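Local coordinates for protein chitinase (Chromobacterium violaceum, PDB 4TXG) that probably hydrolyses the glycosidic bonds of chitin, as a family 18 glycoside hydrolase that probably also binds chitin, at residues A[583-588]-A[630-635]; A[370-375]-A[442-447]. All blocks are in the same frame, centred on the assembly; numbering follows the deposited sequence.

Contact 1 lies between helices outside the eight-stranded parallel barrel of the hydrolase domain; contact 2 joins the residues at the end of one barrel strand to a helix, and the two centres lie about 21 Å apart. Contact 1 joins helices 582-594 and 627-636, well out from the middle of the chain and partly open to solvent; aliphatic branches do all the work across it. Contact 2 is more central and buried on both sides. There Ala372 and Gly374, just past strand 365-371, press on helix 441-448, pairing two alanine methyls but also setting an indole edge against a backbone carbonyl oxygen. The two share no helix or strand, although Ile585 of contact 1 and Tyr445 of contact 2 both touch barrel strand 457-462.

Contact 1 (A[583-588]-A[630-635]); sequences QSIAQK and SLLYNT
The carbonyl oxygen of Leu631 is gripped twice: Thr635 N gives the ordinary helical bond, and Thr635 OG1 closes in to 2.7 Å of Leu631 O from the opposite face of the carbonyl plane, tilted 30° out of it. The Leu631 side chain extends to helix 582-594. CG stands opposite the backbone N (chi1 175°), and CD2 goes in beside Ile585, 3.7 Å from Ile585 CG2, the two side chains sliding past one another in opposite directions. The same Leu631 CD2 also lies 4.0 Å from Ala586 N and 4.3 Å from Ala586 CB, so one methyl fits against two successive residues. These are neighbouring helices on the outside of a TIM barrel: the first precedes barrel strand 599-603, the second comes later in the chain, after strands 609-612 and 621-624, and the axes of the two segments approach to 10.0 Å, at 30° from parallel. Leu632 crosses Ile585 at about a right angle, its CD2 reaching 3.6 Å from Ile585 CG2. That branch of Ile585 thus meets both leucines, while the Ile585 side chain also rests on Val461 of strand 457-462 and Leu632 on Tyr463.

Contact 2 (A[370-375]-A[442-447]); sequences VPASGY and DWAYHY
Trp443 reaches from helix 441-448 to Ala372 and Gly374, just beyond strand 365-371. In a TIM barrel the C-terminal end of the strands is where the active site lies, and here a helix from the outer layer closes on the residues that follow one of them. From CB the chain carries CG opposite the backbone N (chi1 179°), and chi2 of 91° stands the indole across that bond with its six-membered ring toward Ala372 and Gly374. CE3 comes first, 3.8 Å from Ala372 O; CZ3 is nearer, 3.5 Å from the same oxygen, which sits at the ring edge close to its plane. A carbonyl there faces the slightly positive rim hydrogens rather than the pi cloud. At the far end CH2 lies 3.7 Å from Gly374 CA, with little space between the indole and the backbone. On the other edge NE1 is satisfied by Ser702 O, which would help fix the rotation of the ring, and one face has Tyr447 CB 4.1 Å above it, offset toward the rim. Next to the indole the backbones come close, with Ala372 CA only 5.0 Å from Ala444 CA. Both alanines also rest on Val394 of strand 391-395, and their methyls meet directly, Ala372 CB to Ala444 CB at 3.7 Å.

Contact 1 (A[583-588]-A[630-635])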
# COMPACT_ATOMS: atom_id res chain seq x y z
N GLN A 583 20.97 7.82 0.68
CA GLN A 583 21.64 6.53 0.54
C GLN A 583 20.62 5.40 0.44
O GLN A 583 20.76 4.50 -0.41
CB GLN A 583 22.62 6.27 1.69
CG GLN A 583 23.50 5.03 1.46
CD GLN A 583 24.57 4.86 2.53
OE1 GLN A 583 24.63 5.64 3.48
NE2 GLN A 583 25.43 3.86 2.36
N SER A 584 19.59 5.43 1.29
CA SER A 584 18.61 4.35 1.28
C SER A 584 17.65 4.47 0.10
O SER A 584 17.25 3.46 -0.47
CB SER A 584 17.83 4.31 2.60
OG SER A 584 17.23 5.55 2.93
N ILE A 585 17.31 5.70 -0.27
CA ILE A 585 16.48 5.92 -1.45
C ILE A 585 17.22 5.40 -2.70
O ILE A 585 16.60 4.77 -3.56
CB ILE A 585 16.09 7.42 -1.62
CG1 ILE A 585 15.12 7.84 -0.51
CG2 ILE A 585 15.45 7.67 -2.99
CD1 ILE A 585 13.84 7.02 -0.45
N ALA A 586 18.53 5.63 -2.80
CA ALA A 586 19.26 5.16 -3.97
C ALA A 586 19.29 3.64 -4.02
O ALA A 586 19.15 3.03 -5.09
CB ALA A 586 20.68 5.71 -3.98
N GLN A 587 19.46 3.02 -2.86
CA GLN A 587 19.48 1.56 -2.77
C GLN A 587 18.09 0.98 -3.12
O GLN A 587 17.99 0.02 -3.87
CB GLN A 587 19.93 1.13 -1.36
CG GLN A 587 20.06 -0.39 -1.19
CD GLN A 587 20.92 -0.83 -0.00
OE1 GLN A 587 21.40 -0.01 0.78
NE2 GLN A 587 21.10 -2.14 0.13
N LYS A 588 17.02 1.59 -2.62
CA LYS A 588 15.67 1.12 -2.95
C LYS A 588 15.33 1.38 -4.41
O LYS A 588 14.66 0.56 -5.05
CB LYS A 588 14.64 1.79 -2.04
CG LYS A 588 14.72 1.27 -0.60
CD LYS A 588 13.70 1.95 0.30
CE LYS A 588 13.83 1.46 1.74
NZ LYS A 588 12.77 2.04 2.63
N SER A 630 13.67 14.34 -6.05
CA SER A 630 14.55 14.66 -7.17
C SER A 630 15.47 13.49 -7.50
O SER A 630 15.77 13.21 -8.67
CB SER A 630 15.38 15.91 -6.89
OG SER A 630 14.54 17.06 -6.84
N LEU A 631 15.94 12.81 -6.46
CA LEU A 631 16.78 11.63 -6.65
C LEU A 631 15.99 10.53 -7.34
O LEU A 631 16.48 9.90 -8.27
CB LEU A 631 17.34 11.13 -5.32
CG LEU A 631 18.14 9.82 -5.35
CD1 LEU A 631 19.35 9.92 -6.27
CD2 LEU A 631 18.59 9.46 -3.92
N LEU A 632 14.76 10.29 -6.87
CA LEU A 632 13.90 9.30 -7.51
C LEU A 632 13.66 9.65 -8.99
O LEU A 632 13.81 8.80 -9.88
CB LEU A 632 12.57 9.18 -6.77
CG LEU A 632 12.59 8.50 -5.41
CD1 LEU A 632 11.24 8.68 -4.71
CD2 LEU A 632 12.93 7.03 -5.55
N TYR A 633 13.27 10.89 -9.24
CA TYR A 633 12.98 11.32 -10.60
C TYR A 633 14.20 11.26 -11.51
O TYR A 633 14.10 10.82 -12.66
CB TYR A 633 12.40 12.75 -10.61
CG TYR A 633 12.17 13.21 -12.02
CD1 TYR A 633 11.15 12.67 -12.78
CD2 TYR A 633 13.00 14.15 -12.61
CE1 TYR A 633 10.95 13.06 -14.09
CE2 TYR A 633 12.81 14.55 -13.92
CZ TYR A 633 11.78 14.00 -14.65
OH TYR A 633 11.59 14.39 -15.96
N ASN A 634 15.35 11.72 -11.02
CA ASN A 634 16.56 11.71 -11.84
C ASN A 634 16.99 10.28 -12.18
O ASN A 634 17.52 10.01 -13.25
CB ASN A 634 17.69 12.45 -11.14
CG ASN A 634 17.49 13.96 -11.14
OD1 ASN A 634 16.89 14.51 -12.07
ND2 ASN A 634 17.98 14.63 -10.10
N THR A 635 16.75 9.37 -11.24
CA THR A 635 17.06 7.96 -11.46
C THR A 635 16.10 7.34 -12.48
O THR A 635 16.53 6.62 -13.38
CB THR A 635 16.99 7.19 -10.14
OG1 THR A 635 17.90 7.78 -9.20
CG2 THR A 635 17.35 5.72 -10.35

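Contact 2 (A[370-375]-A[442-447])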
# COMPACT_ATOMS: atom_id res chain seq x y z
N VAL A 370 -2.27 -0.30 0.58
CA VAL A 370 -2.44 -1.67 1.05
C VAL A 370 -1.33 -2.02 2.04
O VAL A 370 -0.22 -1.49 1.94
CB VAL A 370 -2.45 -2.67 -0.14
CG1 VAL A 370 -3.64 -2.41 -1.06
CG2 VAL A 370 -1.15 -2.61 -0.93
N PRO A 371 -1.62 -2.89 3.01
CA PRO A 371 -0.64 -3.13 4.07
C PRO A 371 0.58 -3.94 3.60
O PRO A 371 0.46 -4.80 2.73
CB PRO A 371 -1.44 -3.90 5.13
CG PRO A 371 -2.56 -4.55 4.37
CD PRO A 371 -2.91 -3.57 3.27
N ALA A 372 1.74 -3.64 4.18
CA ALA A 372 2.92 -4.47 3.95
C ALA A 372 3.03 -5.58 4.99
O ALA A 372 3.72 -6.58 4.79
CB ALA A 372 4.20 -3.61 3.97
N SER A 373 2.32 -5.40 6.11
CA SER A 373 2.41 -6.31 7.26
C SER A 373 1.90 -7.73 7.00
O SER A 373 0.73 -7.93 6.68
CB SER A 373 1.62 -5.73 8.44
OG SER A 373 1.50 -6.68 9.47
N GLY A 374 2.77 -8.72 7.18
CA GLY A 374 2.37 -10.10 7.06
C GLY A 374 1.33 -10.50 8.09
O GLY A 374 0.54 -11.41 7.86
N TYR A 375 1.33 -9.81 9.23
CA TYR A 375 0.32 -10.05 10.25
C TYR A 375 -1.07 -9.64 9.74
O TYR A 375 -2.01 -10.43 9.78
CB TYR A 375 0.67 -9.30 11.54
CG TYR A 375 -0.51 -9.01 12.45
CD1 TYR A 375 -1.03 -9.99 13.29
CD2 TYR A 375 -1.10 -7.74 12.47
CE1 TYR A 375 -2.11 -9.71 14.13
CE2 TYR A 375 -2.17 -7.46 13.30
CZ TYR A 375 -2.67 -8.45 14.13
OH TYR A 375 -3.73 -8.17 14.95
N ASP A 442 10.84 -5.91 0.53
CA ASP A 442 11.04 -6.96 -0.47
C ASP A 442 9.99 -8.06 -0.30
O ASP A 442 9.44 -8.55 -1.29
CB ASP A 442 12.47 -7.53 -0.36
CG ASP A 442 12.76 -8.61 -1.39
OD1 ASP A 442 13.20 -8.28 -2.51
OD2 ASP A 442 12.58 -9.80 -1.05
N TRP A 443 9.70 -8.43 0.95
CA TRP A 443 8.73 -9.50 1.20
C TRP A 443 7.34 -9.05 0.76
O TRP A 443 6.61 -9.79 0.09
CB TRP A 443 8.70 -9.92 2.69
CG TRP A 443 7.68 -11.02 2.93
CD1 TRP A 443 7.90 -12.36 2.87
CD2 TRP A 443 6.29 -10.84 3.21
NE1 TRP A 443 6.72 -13.04 3.12
CE2 TRP A 443 5.72 -12.13 3.33
CE3 TRP A 443 5.47 -9.71 3.39
CZ2 TRP A 443 4.36 -12.32 3.62
CZ3 TRP A 443 4.12 -9.91 3.67
CH2 TRP A 443 3.58 -11.21 3.78
N ALA A 444 6.97 -7.83 1.13
CA ALA A 444 5.66 -7.29 0.79
C ALA A 444 5.47 -7.19 -0.73
O ALA A 444 4.40 -7.50 -1.24
CB ALA A 444 5.47 -5.92 1.43
N TYR A 445 6.49 -6.72 -1.44
CA TYR A 445 6.42 -6.69 -2.90
C TYR A 445 6.11 -8.08 -3.44
O TYR A 445 5.23 -8.28 -4.29
CB TYR A 445 7.73 -6.16 -3.49
CG TYR A 445 7.90 -6.51 -4.95
CD1 TYR A 445 7.18 -5.85 -5.94
CD2 TYR A 445 8.78 -7.52 -5.34
CE1 TYR A 445 7.33 -6.17 -7.28
CE2 TYR A 445 8.94 -7.84 -6.68
CZ TYR A 445 8.21 -7.18 -7.63
OH TYR A 445 8.36 -7.52 -8.97
N HIS A 446 6.85 -9.07 -2.95
CA HIS A 446 6.69 -10.42 -3.46
C HIS A 446 5.34 -11.01 -3.09
O HIS A 446 4.78 -11.81 -3.85
CB HIS A 446 7.84 -11.29 -2.98
CG HIS A 446 9.08 -11.10 -3.80
ND1 HIS A 446 9.13 -11.46 -5.13
CD2 HIS A 446 10.27 -10.53 -3.51
CE1 HIS A 446 10.32 -11.15 -5.62
NE2 HIS A 446 11.03 -10.59 -4.66
N TYR A 447 4.78 -10.60 -1.95
CA TYR A 447 3.42 -10.98 -1.62
C TYR A 447 2.45 -10.51 -2.72
O TYR A 447 1.64 -11.28 -3.23
CB TYR A 447 2.98 -10.41 -0.25
CG TYR A 447 1.49 -10.54 -0.01
CD1 TYR A 447 0.61 -9.57 -0.48
CD2 TYR A 447 0.95 -11.66 0.63
CE1 TYR A 447 -0.76 -9.70 -0.31
CE2 TYR A 447 -0.42 -11.78 0.81
CZ TYR A 447 -1.27 -10.80 0.33
OH TYR A 447 -2.65 -10.90 0.50